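Local structure of Zn-dependent hydrolase, glyoxylase (6T5K) at residues I169-D174 / T211-L216; F85-K90 / H113-P118. The protein probably hydrolyses beta-lactam antibiotics, carbapenems among them, as a zinc-dependent class B metallo-beta-lactamase. One frame throughout, in Å; residues are numbered along the deposited sequence.

Overall arrangement
The two contacts lie in the two halves of the alpha-beta/beta-alpha sandwich of metallo-beta-lactamases, their centres about 26 Å apart and their nearest atoms about 14 Å apart, so they do not touch. Contact 2 comes first along the chain and closes before contact 1 opens. It joins helices 76-88 and 109-114, which link successive parallel strands (66-70, 92-98 and 119-122) of the larger sheet. Contact 1 belongs to the smaller sheet, where strand 169-172 meets the end of helix 201-212. In each case helix ends are tied into their own half of the fold: contact 1 by a largely buried tyrosine stack, with the side chain of Ile169 about 12 Å from a zinc ion, and contact 2 by a surface ion pair away from the metal site.

Contact 1: residues I169-D174 / T211-L216; sequences IGYFPD and TAYPNL
Tyr171 on strand 169-172 and Tyr213, the first residue to leave helical geometry after helix 201-212, form the closest backbone pair, with 8.7 Å between their CA atoms, a gap filled by side chains. The two phenol rings stack face to face, centroids 4.1 Å apart and planes inclined by 24°. The overlap is displaced: CE1 of Tyr213 stands 3.4 Å above the plane of the Tyr171 ring, over its centre, and comes within 3.5 Å of Tyr171 CD2. Torsions account for the meeting, since Tyr171 holds CG anti to its backbone N (chi1 174°) and reaches out from the strand, while Tyr213 turns its CG to the side of its own backbone N (chi1 -50°). Each ring is also covered on its second face by a chain neighbour, Tyr171 by the backbone N of Pro173 and Tyr213 by CB of Ala212.

Two aliphatic groups flank the ring pair. Leu216 CD2 approaches the edge of the Tyr171 ring, 3.8 Å from CE1, and is brought there by the type I turn from Tyr213 to Leu216. From the strand, Ile169 CD1 lies 3.7 Å from Tyr213 OH and 4.0 Å from its CE2. Leu178 of strand 177-181 touches Ile169, Tyr213 and Leu216 alike, which places the cluster on the helix-covered face of the five-stranded sheet, in the alpha-beta/beta-alpha fold of the family.

Tyr213 and the two aliphatic residues are buried, whereas Tyr171 is partly exposed. As the two segments share neither a hydrogen bond nor an ion pair, the helix end is held to the sheet here by dispersion and the fit of ring faces; within the contact the Tyr213 hydroxyl meets only carbon, Ile169 CD1 and Tyr171 CB.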
loop_
_atom_site.group_PDB
_atom_site.type_symbol
_atom_site.label_atom_id
_atom_site.label_comp_id
_atom_site.label_asym_id
_atom_site.label_seq_id
_atom_site.Cartn_x
_atom_site.Cartn_y
_atom_site.Cartn_z
ATOM N N ILE A 169 -2.962 1.446 -7.046
ATOM C CA ILE A 169 -1.640 0.890 -6.807
ATOM C C ILE A 169 -0.631 2.014 -6.636
ATOM O O ILE A 169 -0.842 3.165 -7.066
ATOM C CB ILE A 169 -1.187 -0.147 -7.859
ATOM C CG1 ILE A 169 -1.117 0.455 -9.264
ATOM C CG2 ILE A 169 -2.143 -1.309 -7.818
ATOM C CD1 ILE A 169 0.122 1.267 -9.501
ATOM N N GLY A 170 0.528 1.634 -6.082
ATOM C CA GLY A 170 1.689 2.498 -6.093
ATOM C C GLY A 170 2.789 1.834 -6.893
ATOM O O GLY A 170 3.038 0.639 -6.740
ATOM N N TYR A 171 3.436 2.590 -7.767
ATOM C CA TYR A 171 4.480 2.075 -8.641
ATOM C C TYR A 171 5.724 2.926 -8.468
ATOM O O TYR A 171 5.670 4.151 -8.612
ATOM C CB TYR A 171 4.017 2.145 -10.088
ATOM C CG TYR A 171 5.076 1.776 -11.080
ATOM C CD1 TYR A 171 5.717 0.531 -11.057
ATOM C CD2 TYR A 171 5.452 2.688 -12.047
ATOM C CE1 TYR A 171 6.680 0.230 -12.009
ATOM C CE2 TYR A 171 6.398 2.397 -12.980
ATOM C CZ TYR A 171 7.002 1.176 -12.973
ATOM O OH TYR A 171 7.955 0.918 -13.929
ATOM N N PHE A 172 6.843 2.273 -8.182
ATOM C CA PHE A 172 8.129 2.945 -7.995
ATOM C C PHE A 172 9.077 2.394 -9.043
ATOM O O PHE A 172 9.646 1.300 -8.864
ATOM C CB PHE A 172 8.683 2.696 -6.608
ATOM C CG PHE A 172 9.992 3.365 -6.365
ATOM C CD1 PHE A 172 10.108 4.737 -6.447
ATOM C CD2 PHE A 172 11.108 2.628 -6.117
ATOM C CE1 PHE A 172 11.317 5.359 -6.211
ATOM C CE2 PHE A 172 12.289 3.235 -5.895
ATOM C CZ PHE A 172 12.406 4.600 -5.953
ATOM N N PRO A 173 9.281 3.112 -10.138
ATOM C CA PRO A 173 9.963 2.501 -11.271
ATOM C C PRO A 173 11.442 2.278 -11.038
ATOM O O PRO A 173 12.025 1.356 -11.611
ATOM C CB PRO A 173 9.715 3.498 -12.409
ATOM C CG PRO A 173 9.459 4.834 -11.698
ATOM C CD PRO A 173 8.668 4.415 -10.481
ATOM N N ASP A 174 12.103 3.093 -10.225
ATOM C CA ASP A 174 13.558 2.958 -10.117
ATOM C C ASP A 174 13.972 1.572 -9.642
ATOM O O ASP A 174 15.011 1.055 -10.069
ATOM C CB ASP A 174 14.113 4.009 -9.176
ATOM C CG ASP A 174 13.967 5.374 -9.729
ATOM O OD1 ASP A 174 12.812 5.826 -9.741
ATOM O OD2 ASP A 174 14.980 5.958 -10.173
ATOM N N THR A 211 0.031 -5.716 -17.789
ATOM C CA THR A 211 0.370 -5.192 -19.112
ATOM C C THR A 211 1.105 -3.856 -19.028
ATOM O O THR A 211 1.927 -3.532 -19.899
ATOM C CB THR A 211 -0.921 -5.058 -19.918
ATOM O OG1 THR A 211 -1.546 -6.337 -20.028
ATOM C CG2 THR A 211 -0.685 -4.555 -21.294
ATOM N N ALA A 212 0.785 -3.040 -18.027
ATOM C CA ALA A 212 1.420 -1.734 -17.877
ATOM C C ALA A 212 2.843 -1.844 -17.335
ATOM O O ALA A 212 3.692 -1.010 -17.669
ATOM C CB ALA A 212 0.616 -0.859 -16.906
ATOM N N TYR A 213 3.099 -2.823 -16.462
ATOM C CA TYR A 213 4.377 -2.943 -15.751
ATOM C C TYR A 213 4.991 -4.323 -15.975
ATOM O O TYR A 213 5.199 -5.094 -15.043
ATOM C CB TYR A 213 4.176 -2.676 -14.261
ATOM C CG TYR A 213 3.412 -1.413 -13.938
ATOM C CD1 TYR A 213 3.859 -0.170 -14.353
ATOM C CD2 TYR A 213 2.249 -1.474 -13.213
ATOM C CE1 TYR A 213 3.171 0.990 -14.048
ATOM C CE2 TYR A 213 1.545 -0.329 -12.897
ATOM C CZ TYR A 213 2.002 0.907 -13.324
ATOM O OH TYR A 213 1.286 2.033 -12.981
ATOM N N PRO A 214 5.343 -4.646 -17.214
ATOM C CA PRO A 214 5.886 -5.976 -17.501
ATOM C C PRO A 214 7.258 -6.231 -16.921
ATOM O O PRO A 214 7.666 -7.399 -16.826
ATOM C CB PRO A 214 5.930 -6.016 -19.034
ATOM C CG PRO A 214 6.028 -4.543 -19.419
ATOM C CD PRO A 214 5.157 -3.832 -18.416
ATOM N N ASN A 215 7.952 -5.192 -16.469
ATOM C CA ASN A 215 9.310 -5.341 -15.981
ATOM C C ASN A 215 9.402 -5.380 -14.471
ATOM O O ASN A 215 10.512 -5.347 -13.934
ATOM C CB ASN A 215 10.190 -4.213 -16.516
ATOM C CG ASN A 215 10.114 -4.104 -18.020
ATOM O OD1 ASN A 215 9.755 -3.050 -18.584
ATOM N ND2 ASN A 215 10.362 -5.222 -18.687
ATOM N N LEU A 216 8.275 -5.470 -13.774
ATOM C CA LEU A 216 8.317 -5.477 -12.320
ATOM C C LEU A 216 9.230 -6.579 -11.801
ATOM O O LEU A 216 9.194 -7.725 -12.268
ATOM C CB LEU A 216 6.929 -5.670 -11.742
ATOM C CG LEU A 216 6.059 -4.429 -11.830
ATOM C CD1 LEU A 216 4.624 -4.812 -11.509
ATOM C CD2 LEU A 216 6.558 -3.356 -10.889
#

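Contact 2: residues F85-K90 / H113-P118; sequences FLEEEK and HARNIP. With EDO (1,2-ethanediol), chain D; EDO (1,2-ethanediol), chain F.
Glu87 and Arg115 make the whole ionic part of the contact, and the carboxylate is gripped through a single nitrogen. Arg115 NE donates to Glu87 OE2 at 2.8 Å with an N-H...O angle of 155°, a hydrogen-bonded salt bridge. OE2 sits almost in the guanidinium plane, at its NE edge, but the donor reaches the syn side of the carboxylate from 33° out of that group's plane. The two flat groups are turned 40° from each other, and Arg115 NH2 stays 4.1 Å from Glu87 OE2, so the pairing is not the two-pronged, coplanar kind. Both chains are extended, Glu87 beyond CG and Arg115 from CG to NE, and so span a backbone gap of 11.0 Å between their CA atoms. The guanidinium has a second tie, from NH1 to the carbonyl O of Ala111, which should limit its rotation.

Apolar packing accompanies the ion pair: Arg115 and Ile117 touch Leu83, one helical turn before Glu87, and Ile117 also meets Val93. The segments are the ends of two helices in consecutive beta-alpha-beta units, helix 76-88 leading into strand 92-98 and helix 109-114 into the neighbouring parallel strand 119-122.

Backbone bonds close both helices with Schellman motifs, in which Lys90 and Asn116 take positive phi. At the first, Lys90 N turns back to Glu87 O at 2.9 Å, just after the last regular helix bond, Glu89 N to Phe85 O at 3.0 Å.

The remaining polar bonds are those of His113: ND1 donates a nearly straight bond, in the plane of the imidazole, to O2 of the chain F ethanediol at 2.9 Å, a molecule probably from the crystallisation liquor, and NE2 is hydrogen-bonded to Ser119 OG at the start of strand 119-122.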
loop_
_atom_site.group_PDB
_atom_site.type_symbol
_atom_site.label_atom_id
_atom_site.label_comp_id
_atom_site.label_asym_id
_atom_site.label_seq_id
_atom_site.Cartn_x
_atom_site.Cartn_y
_atom_site.Cartn_z
ATOM N N PHE A 85 9.663 6.055 13.854
ATOM C CA PHE A 85 10.839 5.481 13.228
ATOM C C PHE A 85 11.353 6.386 12.120
ATOM O O PHE A 85 12.556 6.642 12.019
ATOM C CB PHE A 85 10.505 4.119 12.666
ATOM C CG PHE A 85 11.598 3.545 11.842
ATOM C CD1 PHE A 85 12.797 3.172 12.430
ATOM C CD2 PHE A 85 11.456 3.410 10.480
ATOM C CE1 PHE A 85 13.822 2.638 11.669
ATOM C CE2 PHE A 85 12.490 2.864 9.708
ATOM C CZ PHE A 85 13.663 2.473 10.317
ATOM N N LEU A 86 10.456 6.860 11.257
ATOM C CA LEU A 86 10.885 7.736 10.171
ATOM C C LEU A 86 11.545 8.988 10.719
ATOM O O LEU A 86 12.534 9.473 10.156
ATOM C CB LEU A 86 9.693 8.097 9.283
ATOM C CG LEU A 86 9.069 6.866 8.631
ATOM C CD1 LEU A 86 7.829 7.213 7.838
ATOM C CD2 LEU A 86 10.098 6.189 7.699
ATOM N N GLU A 87 11.006 9.521 11.821
ATOM C CA GLU A 87 11.606 10.675 12.470
ATOM C C GLU A 87 12.967 10.342 13.065
ATOM O O GLU A 87 13.897 11.142 12.929
ATOM C CB GLU A 87 10.640 11.236 13.513
ATOM C CG GLU A 87 9.334 11.805 12.883
ATOM C CD GLU A 87 8.261 12.222 13.876
ATOM O OE1 GLU A 87 8.426 11.996 15.103
ATOM O OE2 GLU A 87 7.233 12.786 13.411
ATOM N N GLU A 88 13.127 9.174 13.694
ATOM C CA GLU A 88 14.453 8.862 14.221
ATOM C C GLU A 88 15.471 8.745 13.113
ATOM O O GLU A 88 16.664 9.029 13.330
ATOM C CB GLU A 88 14.462 7.605 15.079
ATOM C CG GLU A 88 13.437 7.565 16.146
ATOM N N GLU A 89 15.027 8.291 11.936
ATOM C CA GLU A 89 15.909 8.184 10.786
ATOM C C GLU A 89 16.134 9.525 10.103
ATOM O O GLU A 89 16.817 9.589 9.061
ATOM C CB GLU A 89 15.327 7.189 9.801
ATOM C CG GLU A 89 15.242 5.806 10.380
ATOM C CD GLU A 89 16.607 5.188 10.564
ATOM O OE1 GLU A 89 17.353 5.082 9.581
ATOM O OE2 GLU A 89 16.967 4.833 11.702
ATOM N N LYS A 90 15.574 10.608 10.646
ATOM C CA LYS A 90 15.855 11.954 10.148
ATOM C C LYS A 90 15.266 12.178 8.761
ATOM O O LYS A 90 15.829 12.918 7.952
ATOM C CB LYS A 90 17.365 12.238 10.117
ATOM C CG LYS A 90 18.090 12.009 11.452
ATOM C CD LYS A 90 18.631 13.310 12.006
ATOM C CE LYS A 90 19.629 13.088 13.143
ATOM N NZ LYS A 90 20.489 11.875 12.948
ATOM N N HIS A 113 -1.813 13.684 9.596
ATOM C CA HIS A 113 -2.371 15.017 9.527
ATOM C C HIS A 113 -1.870 15.869 10.680
ATOM O O HIS A 113 -1.537 17.038 10.490
ATOM C CB HIS A 113 -3.882 14.916 9.546
ATOM C CG HIS A 113 -4.454 14.225 8.351
ATOM N ND1 HIS A 113 -5.749 13.765 8.315
ATOM C CD2 HIS A 113 -3.910 13.927 7.140
ATOM C CE1 HIS A 113 -5.976 13.198 7.140
ATOM N NE2 HIS A 113 -4.872 13.269 6.415
ATOM N N ALA A 114 -1.760 15.290 11.867
ATOM C CA ALA A 114 -1.262 16.037 13.019
ATOM C C ALA A 114 0.116 16.633 12.755
ATOM O O ALA A 114 0.467 17.686 13.314
ATOM C CB ALA A 114 -1.181 15.087 14.204
ATOM N N ARG A 115 0.913 15.966 11.933
ATOM C CA ARG A 115 2.253 16.396 11.574
ATOM C C ARG A 115 2.287 17.237 10.305
ATOM O O ARG A 115 3.379 17.550 9.807
ATOM C CB ARG A 115 3.147 15.169 11.402
ATOM C CG ARG A 115 3.412 14.431 12.703
ATOM C CD ARG A 115 3.944 13.014 12.450
ATOM N NE ARG A 115 4.432 12.405 13.669
ATOM C CZ ARG A 115 3.662 11.798 14.568
ATOM N NH1 ARG A 115 2.357 11.687 14.365
ATOM N NH2 ARG A 115 4.206 11.308 15.683
ATOM N N ASN A 116 1.122 17.626 9.790
ATOM C CA ASN A 116 1.045 18.432 8.573
ATOM C C ASN A 116 1.637 17.699 7.385
ATOM O O ASN A 116 2.114 18.325 6.439
ATOM C CB ASN A 116 1.630 19.820 8.812
ATOM C CG ASN A 116 0.772 20.624 9.784
ATOM O OD1 ASN A 116 -0.453 20.502 9.834
ATOM N ND2 ASN A 116 1.445 21.440 10.600
ATOM N N ILE A 117 1.529 16.377 7.392
ATOM C CA ILE A 117 1.897 15.559 6.235
ATOM C C ILE A 117 0.640 15.352 5.415
ATOM O O ILE A 117 -0.360 14.853 5.944
ATOM C CB ILE A 117 2.501 14.217 6.662
ATOM C CG1 ILE A 117 3.726 14.418 7.554
ATOM C CG2 ILE A 117 2.897 13.402 5.403
ATOM C CD1 ILE A 117 4.149 13.173 8.323
ATOM N N PRO A 118 0.638 15.688 4.129
ATOM C CA PRO A 118 -0.595 15.584 3.355
ATOM C C PRO A 118 -0.906 14.147 2.992
ATOM O O PRO A 118 -0.006 13.335 2.766
ATOM C CB PRO A 118 -0.274 16.376 2.084
ATOM C CG PRO A 118 1.220 16.275 1.949
ATOM C CD PRO A 118 1.726 16.320 3.369
HETATM C C1 EDO D . -2.843 19.211 11.878
HETATM O O1 EDO D . -1.872 19.859 12.709
HETATM C C2 EDO D . -4.101 18.895 12.687
HETATM O O2 EDO D . -4.760 17.727 12.177
HETATM C C1 EDO F . -9.787 12.358 10.200
HETATM O O1 EDO F . -10.509 12.659 8.970
HETATM C C2 EDO F . -8.240 12.403 10.114
HETATM O O2 EDO F . -7.573 13.635 10.583
#